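Local atomic coordinates of multicopper oxidase (Arthrobacter sp. FB24, PDB entry 3GDC), a protein that probably couples the one-electron oxidation of phenolic, laccase-type substrates to the reduction of dioxygen to water at its copper centres. Residues P217-Y231 against Y242-L256. Numbering follows the deposited sequence.
Sequences PINSFHIHGNFFHYY and YTDTISQVQGQRGIL. With CU (copper (II) ion), chain G.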
ATOM      1  N   PRO A 217       1.897   7.059   7.384  1.00 19.59           N
ATOM      2  CA  PRO A 217       1.678   6.949   5.936  1.00 19.03           C
ATOM      3  C   PRO A 217       0.597   5.954   5.485  1.00 18.65           C
ATOM      4  O   PRO A 217       0.071   6.093   4.382  1.00 18.58           O
ATOM      5  CB  PRO A 217       3.052   6.521   5.401  1.00 19.05           C
ATOM      6  CG  PRO A 217       3.706   5.821   6.554  1.00 19.43           C
ATOM      7  CD  PRO A 217       3.193   6.481   7.802  1.00 19.77           C
ATOM      8  N   ILE A 218       0.273   4.956   6.308  1.00 17.81           N
ATOM      9  CA  ILE A 218      -0.698   3.947   5.881  1.00 17.65           C
ATOM     10  C   ILE A 218      -1.539   3.432   7.044  1.00 17.25           C
ATOM     11  O   ILE A 218      -1.070   3.343   8.187  1.00 17.07           O
ATOM     12  CB  ILE A 218      -0.021   2.785   5.079  1.00 18.11           C
ATOM     13  CG1 ILE A 218      -1.059   1.937   4.324  1.00 19.28           C
ATOM     14  CG2 ILE A 218       0.856   1.917   5.990  1.00 18.50           C
ATOM     15  CD1 ILE A 218      -0.531   1.271   3.052  1.00 20.45           C
ATOM     16  N   ASN A 219      -2.794   3.127   6.739  1.00 16.13           N
ATOM     17  CA  ASN A 219      -3.697   2.533   7.713  1.00 15.65           C
ATOM     18  C   ASN A 219      -4.150   1.193   7.162  1.00 15.35           C
ATOM     19  O   ASN A 219      -3.965   0.912   5.977  1.00 14.85           O
ATOM     20  CB  ASN A 219      -4.889   3.457   7.996  1.00 15.12           C
ATOM     21  CG  ASN A 219      -5.428   3.310   9.417  1.00 16.51           C
ATOM     22  OD1 ASN A 219      -5.259   2.264  10.065  1.00 15.76           O
ATOM     23  ND2 ASN A 219      -6.079   4.368   9.911  1.00 15.13           N
ATOM     24  N   SER A 220      -4.699   0.336   8.018  1.00 15.10           N
ATOM     25  CA  SER A 220      -5.255  -0.918   7.538  1.00 14.98           C
ATOM     26  C   SER A 220      -6.517  -1.288   8.303  1.00 15.02           C
ATOM     27  O   SER A 220      -6.912  -0.599   9.255  1.00 14.29           O
ATOM     28  CB  SER A 220      -4.212  -2.045   7.577  1.00 15.70           C
ATOM     29  OG  SER A 220      -3.815  -2.332   8.903  1.00 16.75           O
ATOM     30  N   PHE A 221      -7.150  -2.365   7.853  1.00 14.89           N
ATOM     31  CA  PHE A 221      -8.438  -2.821   8.369  1.00 15.43           C
ATOM     32  C   PHE A 221      -8.474  -4.324   8.265  1.00 15.31           C
ATOM     33  O   PHE A 221      -8.290  -4.873   7.175  1.00 15.02           O
ATOM     34  CB  PHE A 221      -9.586  -2.232   7.528  1.00 15.22           C
ATOM     35  CG  PHE A 221     -10.961  -2.680   7.951  1.00 16.28           C
ATOM     36  CD1 PHE A 221     -11.781  -1.841   8.703  1.00 16.94           C
ATOM     37  CD2 PHE A 221     -11.454  -3.932   7.567  1.00 16.69           C
ATOM     38  CE1 PHE A 221     -13.068  -2.251   9.090  1.00 16.26           C
ATOM     39  CE2 PHE A 221     -12.732  -4.350   7.961  1.00 18.99           C
ATOM     40  CZ  PHE A 221     -13.536  -3.509   8.716  1.00 17.67           C
ATOM     41  N   HIS A 222      -8.751  -4.989   9.382  1.00 15.25           N
ATOM     42  CA  HIS A 222      -8.867  -6.445   9.395  1.00 15.74           C
ATOM     43  C   HIS A 222     -10.073  -6.851  10.215  1.00 15.60           C
ATOM     44  O   HIS A 222     -10.325  -6.263  11.257  1.00 15.01           O
ATOM     45  CB  HIS A 222      -7.600  -7.083   9.995  1.00 16.29           C
ATOM     46  CG  HIS A 222      -7.727  -8.557  10.243  1.00 17.62           C
ATOM     47  ND1 HIS A 222      -7.985  -9.461   9.236  1.00 20.22           N
ATOM     48  CD2 HIS A 222      -7.642  -9.282  11.384  1.00 19.53           C
ATOM     49  CE1 HIS A 222      -8.055 -10.680   9.742  1.00 21.02           C
ATOM     50  NE2 HIS A 222      -7.847 -10.599  11.043  1.00 20.64           N
ATOM     51  N   ILE A 223     -10.806  -7.857   9.742  1.00 16.42           N
ATOM     52  CA  ILE A 223     -11.934  -8.419  10.480  1.00 17.43           C
ATOM     53  C   ILE A 223     -11.660  -9.896  10.817  1.00 17.13           C
ATOM     54  O   ILE A 223     -11.300 -10.681   9.939  1.00 17.44           O
ATOM     55  CB  ILE A 223     -13.261  -8.267   9.685  1.00 18.06           C
ATOM     56  CG1 ILE A 223     -14.420  -8.965  10.386  1.00 19.91           C
ATOM     57  CG2 ILE A 223     -13.115  -8.796   8.247  1.00 19.96           C
ATOM     58  CD1 ILE A 223     -14.917  -8.247  11.575  1.00 22.29           C
ATOM     59  N   HIS A 224     -11.831 -10.258  12.086  1.00 17.42           N
ATOM     60  CA  HIS A 224     -11.656 -11.647  12.530  1.00 17.27           C
ATOM     61  C   HIS A 224     -12.733 -12.564  11.988  1.00 17.20           C
ATOM     62  O   HIS A 224     -13.919 -12.213  11.992  1.00 16.53           O
ATOM     63  CB  HIS A 224     -11.720 -11.728  14.054  1.00 17.98           C
ATOM     64  CG  HIS A 224     -10.488 -11.241  14.749  1.00 18.09           C
ATOM     65  ND1 HIS A 224     -10.086 -11.744  15.970  1.00 18.82           N
ATOM     66  CD2 HIS A 224      -9.568 -10.306  14.405  1.00 17.98           C
ATOM     67  CE1 HIS A 224      -8.981 -11.134  16.353  1.00 19.35           C
ATOM     68  NE2 HIS A 224      -8.645 -10.257  15.422  1.00 19.12           N
ATOM     69  N   GLY A 225     -12.311 -13.749  11.555  1.00 17.54           N
ATOM     70  CA  GLY A 225     -13.212 -14.838  11.164  1.00 17.62           C
ATOM     71  C   GLY A 225     -14.041 -14.626   9.911  1.00 18.33           C
ATOM     72  O   GLY A 225     -14.955 -15.406   9.627  1.00 18.39           O
ATOM     73  N   ASN A 226     -13.720 -13.583   9.149  1.00 18.13           N
ATOM     74  CA  ASN A 226     -14.571 -13.163   8.046  1.00 18.23           C
ATOM     75  C   ASN A 226     -13.759 -12.659   6.861  1.00 17.82           C
ATOM     76  O   ASN A 226     -12.597 -12.282   7.013  1.00 18.27           O
ATOM     77  CB  ASN A 226     -15.549 -12.092   8.537  1.00 17.99           C
ATOM     78  CG  ASN A 226     -16.659 -12.678   9.393  1.00 18.33           C
ATOM     79  OD1 ASN A 226     -17.677 -13.128   8.877  1.00 20.84           O
ATOM     80  ND2 ASN A 226     -16.454 -12.694  10.705  1.00 18.34           N
ATOM     81  N   PHE A 227     -14.377 -12.676   5.682  1.00 17.66           N
ATOM     82  CA  PHE A 227     -13.764 -12.198   4.458  1.00 17.18           C
ATOM     83  C   PHE A 227     -14.755 -11.263   3.780  1.00 17.34           C
ATOM     84  O   PHE A 227     -15.969 -11.408   3.959  1.00 17.94           O
ATOM     85  CB  PHE A 227     -13.421 -13.365   3.534  1.00 17.92           C
ATOM     86  CG  PHE A 227     -12.099 -13.995   3.840  1.00 17.83           C
ATOM     87  CD1 PHE A 227     -11.930 -14.746   4.998  1.00 19.94           C
ATOM     88  CD2 PHE A 227     -11.013 -13.816   2.985  1.00 18.92           C
ATOM     89  CE1 PHE A 227     -10.698 -15.312   5.297  1.00 19.97           C
ATOM     90  CE2 PHE A 227      -9.777 -14.386   3.282  1.00 20.18           C
ATOM     91  CZ  PHE A 227      -9.631 -15.128   4.439  1.00 19.23           C
ATOM     92  N   PHE A 228     -14.236 -10.284   3.055  1.00 16.36           N
ATOM     93  CA  PHE A 228     -15.095  -9.315   2.371  1.00 16.19           C
ATOM     94  C   PHE A 228     -14.623  -9.101   0.945  1.00 16.33           C
ATOM     95  O   PHE A 228     -13.445  -9.304   0.643  1.00 16.28           O
ATOM     96  CB  PHE A 228     -15.133  -7.978   3.132  1.00 15.63           C
ATOM     97  CG  PHE A 228     -13.775  -7.430   3.487  1.00 14.55           C
ATOM     98  CD1 PHE A 228     -13.059  -6.661   2.573  1.00 13.65           C
ATOM     99  CD2 PHE A 228     -13.224  -7.661   4.756  1.00 14.06           C
ATOM    100  CE1 PHE A 228     -11.800  -6.150   2.886  1.00 14.64           C
ATOM    101  CE2 PHE A 228     -11.974  -7.145   5.079  1.00 13.90           C
ATOM    102  CZ  PHE A 228     -11.264  -6.383   4.139  1.00 14.40           C
ATOM    103  N   HIS A 229     -15.546  -8.695   0.069  1.00 15.93           N
ATOM    104  CA  HIS A 229     -15.169  -8.190  -1.238  1.00 16.37           C
ATOM    105  C   HIS A 229     -14.859  -6.719  -1.099  1.00 15.59           C
ATOM    106  O   HIS A 229     -15.570  -6.000  -0.398  1.00 16.26           O
ATOM    107  CB  HIS A 229     -16.282  -8.410  -2.267  1.00 16.37           C
ATOM    108  CG  HIS A 229     -16.352  -9.821  -2.767  1.00 17.84           C
ATOM    109  ND1 HIS A 229     -17.235 -10.749  -2.262  1.00 20.55           N
ATOM    110  CD2 HIS A 229     -15.614 -10.468  -3.696  1.00 19.33           C
ATOM    111  CE1 HIS A 229     -17.054 -11.905  -2.877  1.00 20.80           C
ATOM    112  NE2 HIS A 229     -16.074 -11.762  -3.752  1.00 21.77           N
ATOM    113  N   TYR A 230     -13.780  -6.277  -1.729  1.00 14.97           N
ATOM    114  CA  TYR A 230     -13.371  -4.889  -1.615  1.00 14.82           C
ATOM    115  C   TYR A 230     -13.439  -4.164  -2.959  1.00 15.04           C
ATOM    116  O   TYR A 230     -12.966  -4.680  -3.977  1.00 15.18           O
ATOM    117  CB  TYR A 230     -11.967  -4.779  -1.015  1.00 15.74           C
ATOM    118  CG  TYR A 230     -11.517  -3.362  -0.797  1.00 15.06           C
ATOM    119  CD1 TYR A 230     -12.140  -2.547   0.152  1.00 14.38           C
ATOM    120  CD2 TYR A 230     -10.464  -2.831  -1.529  1.00 13.67           C
ATOM    121  CE1 TYR A 230     -11.722  -1.235   0.356  1.00 16.12           C
ATOM    122  CE2 TYR A 230     -10.039  -1.524  -1.326  1.00 14.64           C
ATOM    123  CZ  TYR A 230     -10.666  -0.737  -0.389  1.00 15.35           C
ATOM    124  OH  TYR A 230     -10.253   0.559  -0.200  1.00 16.79           O
ATOM    125  N   TYR A 231     -14.029  -2.974  -2.939  1.00 14.19           N
ATOM    126  CA  TYR A 231     -14.194  -2.147  -4.128  1.00 15.20           C
ATOM    127  C   TYR A 231     -13.490  -0.821  -3.905  1.00 14.43           C
ATOM    128  O   TYR A 231     -14.060   0.060  -3.261  1.00 14.74           O
ATOM    129  CB  TYR A 231     -15.676  -1.856  -4.394  1.00 15.99           C
ATOM    130  CG  TYR A 231     -16.569  -3.056  -4.551  1.00 16.21           C
ATOM    131  CD1 TYR A 231     -17.050  -3.417  -5.806  1.00 18.21           C
ATOM    132  CD2 TYR A 231     -16.974  -3.802  -3.448  1.00 16.01           C
ATOM    133  CE1 TYR A 231     -17.878  -4.504  -5.959  1.00 18.43           C
ATOM    134  CE2 TYR A 231     -17.820  -4.904  -3.588  1.00 17.74           C
ATOM    135  CZ  TYR A 231     -18.261  -5.244  -4.846  1.00 18.84           C
ATOM    136  OH  TYR A 231     -19.095  -6.314  -5.010  1.00 19.27           O
ATOM    137  N   TYR A 242     -10.893 -10.262  -2.709  1.00 18.81           N
ATOM    138  CA  TYR A 242     -11.676 -10.946  -1.695  1.00 18.47           C
ATOM    139  C   TYR A 242     -10.679 -11.303  -0.594  1.00 17.97           C
ATOM    140  O   TYR A 242      -9.762 -12.092  -0.824  1.00 18.02           O
ATOM    141  CB  TYR A 242     -12.340 -12.199  -2.281  1.00 19.02           C
ATOM    142  CG  TYR A 242     -13.230 -12.961  -1.320  1.00 19.78           C
ATOM    143  CD1 TYR A 242     -14.406 -12.394  -0.830  1.00 20.06           C
ATOM    144  CD2 TYR A 242     -12.912 -14.266  -0.918  1.00 20.40           C
ATOM    145  CE1 TYR A 242     -15.239 -13.082   0.042  1.00 21.24           C
ATOM    146  CE2 TYR A 242     -13.753 -14.972  -0.040  1.00 20.79           C
ATOM    147  CZ  TYR A 242     -14.917 -14.369   0.428  1.00 21.00           C
ATOM    148  OH  TYR A 242     -15.765 -15.029   1.296  1.00 21.63           O
ATOM    149  N   THR A 243     -10.841 -10.701   0.576  1.00 17.71           N
ATOM    150  CA  THR A 243      -9.790 -10.748   1.596  1.00 17.66           C
ATOM    151  C   THR A 243     -10.305 -10.436   2.995  1.00 17.20           C
ATOM    152  O   THR A 243     -11.475 -10.115   3.171  1.00 16.50           O
ATOM    153  CB  THR A 243      -8.615  -9.806   1.208  1.00 18.01           C
ATOM    154  OG1 THR A 243      -7.494 -10.054   2.073  1.00 20.46           O
ATOM    155  CG2 THR A 243      -9.033  -8.340   1.271  1.00 18.64           C
ATOM    156  N   ASP A 244      -9.427 -10.535   3.994  1.00 16.50           N
ATOM    157  CA  ASP A 244      -9.794 -10.152   5.358  1.00 16.66           C
ATOM    158  C   ASP A 244      -9.014  -8.951   5.883  1.00 15.95           C
ATOM    159  O   ASP A 244      -9.274  -8.496   6.987  1.00 15.15           O
ATOM    160  CB  ASP A 244      -9.659 -11.339   6.322  1.00 16.79           C
ATOM    161  CG  ASP A 244      -8.244 -11.932   6.338  1.00 18.27           C
ATOM    162  OD1 ASP A 244      -7.291 -11.220   5.976  1.00 20.44           O
ATOM    163  OD2 ASP A 244      -8.102 -13.107   6.712  1.00 20.21           O
ATOM    164  N   THR A 245      -8.057  -8.464   5.093  1.00 16.04           N
ATOM    165  CA  THR A 245      -7.198  -7.345   5.478  1.00 16.16           C
ATOM    166  C   THR A 245      -6.968  -6.442   4.267  1.00 16.09           C
ATOM    167  O   THR A 245      -6.607  -6.928   3.200  1.00 16.07           O
ATOM    168  CB  THR A 245      -5.818  -7.835   5.984  1.00 16.60           C
ATOM    169  OG1 THR A 245      -6.001  -8.743   7.074  1.00 18.66           O
ATOM    170  CG2 THR A 245      -4.956  -6.668   6.456  1.00 16.96           C
ATOM    171  N   ILE A 246      -7.184  -5.139   4.435  1.00 16.52           N
ATOM    172  CA  ILE A 246      -6.871  -4.186   3.369  1.00 16.92           C
ATOM    173  C   ILE A 246      -6.131  -2.975   3.898  1.00 16.49           C
ATOM    174  O   ILE A 246      -6.252  -2.636   5.080  1.00 15.88           O
ATOM    175  CB  ILE A 246      -8.134  -3.731   2.568  1.00 17.11           C
ATOM    176  CG1 ILE A 246      -9.224  -3.171   3.481  1.00 17.99           C
ATOM    177  CG2 ILE A 246      -8.652  -4.832   1.689  1.00 20.48           C
ATOM    178  CD1 ILE A 246      -9.266  -1.665   3.445  1.00 21.34           C
ATOM    179  N   SER A 247      -5.388  -2.305   3.021  1.00 16.15           N
ATOM    180  CA  SER A 247      -4.639  -1.112   3.416  1.00 16.30           C
ATOM    181  C   SER A 247      -5.083   0.113   2.616  1.00 16.16           C
ATOM    182  O   SER A 247      -5.564  -0.016   1.475  1.00 16.63           O
ATOM    183  CB  SER A 247      -3.136  -1.340   3.238  1.00 17.19           C
ATOM    184  OG  SER A 247      -2.815  -1.519   1.865  1.00 19.64           O
ATOM    185  N   GLN A 248      -4.922   1.282   3.229  1.00 15.18           N
ATOM    186  CA  GLN A 248      -5.255   2.564   2.614  1.00 15.12           C
ATOM    187  C   GLN A 248      -4.273   3.623   3.086  1.00 14.93           C
ATOM    188  O   GLN A 248      -4.052   3.771   4.282  1.00 15.61           O
ATOM    189  CB  GLN A 248      -6.668   2.982   3.038  1.00 14.37           C
ATOM    190  CG  GLN A 248      -7.792   2.050   2.568  1.00 14.72           C
ATOM    191  CD  GLN A 248      -9.165   2.502   3.062  1.00 14.73           C
ATOM    192  OE1 GLN A 248      -9.263   3.315   3.975  1.00 15.12           O
ATOM    193  NE2 GLN A 248     -10.226   1.977   2.451  1.00 13.59           N
ATOM    194  N   VAL A 249      -3.696   4.388   2.164  1.00 14.85           N
ATOM    195  CA  VAL A 249      -2.970   5.589   2.565  1.00 14.64           C
ATOM    196  C   VAL A 249      -4.013   6.691   2.773  1.00 14.53           C
ATOM    197  O   VAL A 249      -5.193   6.493   2.481  1.00 14.55           O
ATOM    198  CB  VAL A 249      -1.941   6.029   1.501  1.00 14.67           C
ATOM    199  CG1 VAL A 249      -0.937   4.901   1.226  1.00 15.75           C
ATOM    200  CG2 VAL A 249      -2.658   6.490   0.187  1.00 15.03           C
ATOM    201  N   GLN A 250      -3.592   7.848   3.265  1.00 14.73           N
ATOM    202  CA  GLN A 250      -4.541   8.943   3.479  1.00 15.25           C
ATOM    203  C   GLN A 250      -5.142   9.366   2.140  1.00 15.07           C
ATOM    204  O   GLN A 250      -4.415   9.529   1.154  1.00 14.63           O
ATOM    205  CB  GLN A 250      -3.858  10.133   4.145  1.00 15.37           C
ATOM    206  CG  GLN A 250      -4.853  11.174   4.631  1.00 17.29           C
ATOM    207  CD  GLN A 250      -4.206  12.488   4.993  1.00 18.81           C
ATOM    208  OE1 GLN A 250      -3.500  13.097   4.185  1.00 20.35           O
ATOM    209  NE2 GLN A 250      -4.458  12.949   6.212  1.00 17.33           N
ATOM    210  N   GLY A 251      -6.466   9.512   2.104  1.00 15.13           N
ATOM    211  CA  GLY A 251      -7.148   9.879   0.861  1.00 15.23           C
ATOM    212  C   GLY A 251      -7.733   8.676   0.147  1.00 15.55           C
ATOM    213  O   GLY A 251      -8.637   8.841  -0.668  1.00 15.89           O
ATOM    214  N   GLN A 252      -7.234   7.468   0.443  1.00 15.18           N
ATOM    215  CA  GLN A 252      -7.832   6.254  -0.117  1.00 15.93           C
ATOM    216  C   GLN A 252      -9.040   5.812   0.699  1.00 15.35           C
ATOM    217  O   GLN A 252      -9.143   6.094   1.889  1.00 16.04           O
ATOM    218  CB  GLN A 252      -6.825   5.096  -0.269  1.00 14.95           C
ATOM    219  CG  GLN A 252      -5.759   5.323  -1.354  1.00 17.60           C
ATOM    220  CD  GLN A 252      -4.843   4.124  -1.575  1.00 17.83           C
ATOM    221  OE1 GLN A 252      -4.612   3.702  -2.714  1.00 24.33           O
ATOM    222  NE2 GLN A 252      -4.327   3.569  -0.499  1.00 16.96           N
ATOM    223  N   ARG A 253      -9.946   5.122   0.030  1.00 15.13           N
ATOM    224  CA  ARG A 253     -11.226   4.731   0.607  1.00 14.39           C
ATOM    225  C   ARG A 253     -11.842   3.699  -0.315  1.00 13.86           C
ATOM    226  O   ARG A 253     -11.379   3.519  -1.444  1.00 14.05           O
ATOM    227  CB  ARG A 253     -12.151   5.943   0.835  1.00 13.85           C
ATOM    228  CG  ARG A 253     -12.730   6.600  -0.428  1.00 14.77           C
ATOM    229  CD  ARG A 253     -11.707   7.488  -1.111  1.00 16.14           C
ATOM    230  NE  ARG A 253     -12.289   8.232  -2.234  1.00 13.58           N
ATOM    231  CZ  ARG A 253     -11.602   9.022  -3.054  1.00 16.37           C
ATOM    232  NH1 ARG A 253     -10.293   9.204  -2.891  1.00 16.13           N
ATOM    233  NH2 ARG A 253     -12.233   9.641  -4.048  1.00 14.55           N
ATOM    234  N   GLY A 254     -12.854   2.992   0.168  1.00 12.95           N
ATOM    235  CA  GLY A 254     -13.484   1.951  -0.638  1.00 13.38           C
ATOM    236  C   GLY A 254     -14.690   1.352   0.040  1.00 13.75           C
ATOM    237  O   GLY A 254     -15.057   1.755   1.148  1.00 14.31           O
ATOM    238  N   ILE A 255     -15.309   0.390  -0.631  1.00 13.94           N
ATOM    239  CA  ILE A 255     -16.448  -0.312  -0.077  1.00 14.23           C
ATOM    240  C   ILE A 255     -16.050  -1.742   0.257  1.00 14.63           C
ATOM    241  O   ILE A 255     -15.394  -2.405  -0.553  1.00 14.74           O
ATOM    242  CB  ILE A 255     -17.645  -0.327  -1.057  1.00 14.34           C
ATOM    243  CG1 ILE A 255     -18.065   1.113  -1.371  1.00 13.89           C
ATOM    244  CG2 ILE A 255     -18.796  -1.143  -0.475  1.00 15.38           C
ATOM    245  CD1 ILE A 255     -19.140   1.239  -2.466  1.00 15.78           C
ATOM    246  N   LEU A 256     -16.435  -2.192   1.452  1.00 15.43           N
ATOM    247  CA  LEU A 256     -16.313  -3.600   1.819  1.00 16.44           C
ATOM    248  C   LEU A 256     -17.706  -4.205   1.869  1.00 16.82           C
ATOM    249  O   LEU A 256     -18.632  -3.586   2.403  1.00 16.77           O
ATOM    250  CB  LEU A 256     -15.651  -3.803   3.187  1.00 16.87           C
ATOM    251  CG  LEU A 256     -14.720  -2.848   3.937  1.00 20.07           C
ATOM    252  CD1 LEU A 256     -13.781  -3.655   4.820  1.00 18.95           C
ATOM    253  CD2 LEU A 256     -13.937  -1.863   3.084  1.00 19.96           C
TER
HETATM  254 CU    CU G 304      -7.037  -9.201  15.708  0.50 28.54          CU
HETATM  255  O   HOH W   1      -0.784   8.764   3.629  1.00 19.91           O
HETATM  256  O   HOH W   2     -10.138 -13.919   8.376  1.00 21.94           O
HETATM  257  O   HOH W   3      -8.756   1.727  -1.954  1.00 21.32           O
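H222, a copper ligand through NE2, gives its other ring nitrogen to the backbone of D244, between two strands: ND1 donates to D244 O at 2.8 Å, from 60° above the carbonyl plane, while I223 N meets that same oxygen nearly head-on. The ND1 bond probably fixes the imidazole's rotation, leaving NE2 for the metal it shares with H91 of the second subunit. CG of H222 lies anti to its backbone N (chi1 171°), which lays the ring beside D244. The D244 carboxylate forms a salt bridge with R253 of the second subunit, and D244 CB sits over the F227 ring, 4° off the normal. F228 suits the core between the two sheets because its ring offers two flat faces: T243 O lies over one, L256 CD1 over the other, 3.6 Å from the centroid. Beyond it, the hydroxyl of buried Y230 gives the Q248 amide a polar partner amid apolar packing, accepting from NE2 at 3.0 Å, and meets a water that also donates to R253 O. H224 binds another copper with H269 and H134 of the second subunit. Strands 218-223 and 245-249 pair antiparallel in one sheet of this cupredoxin-like sandwich; strand 228-232 lies between 241-243 and 253-258 in the other.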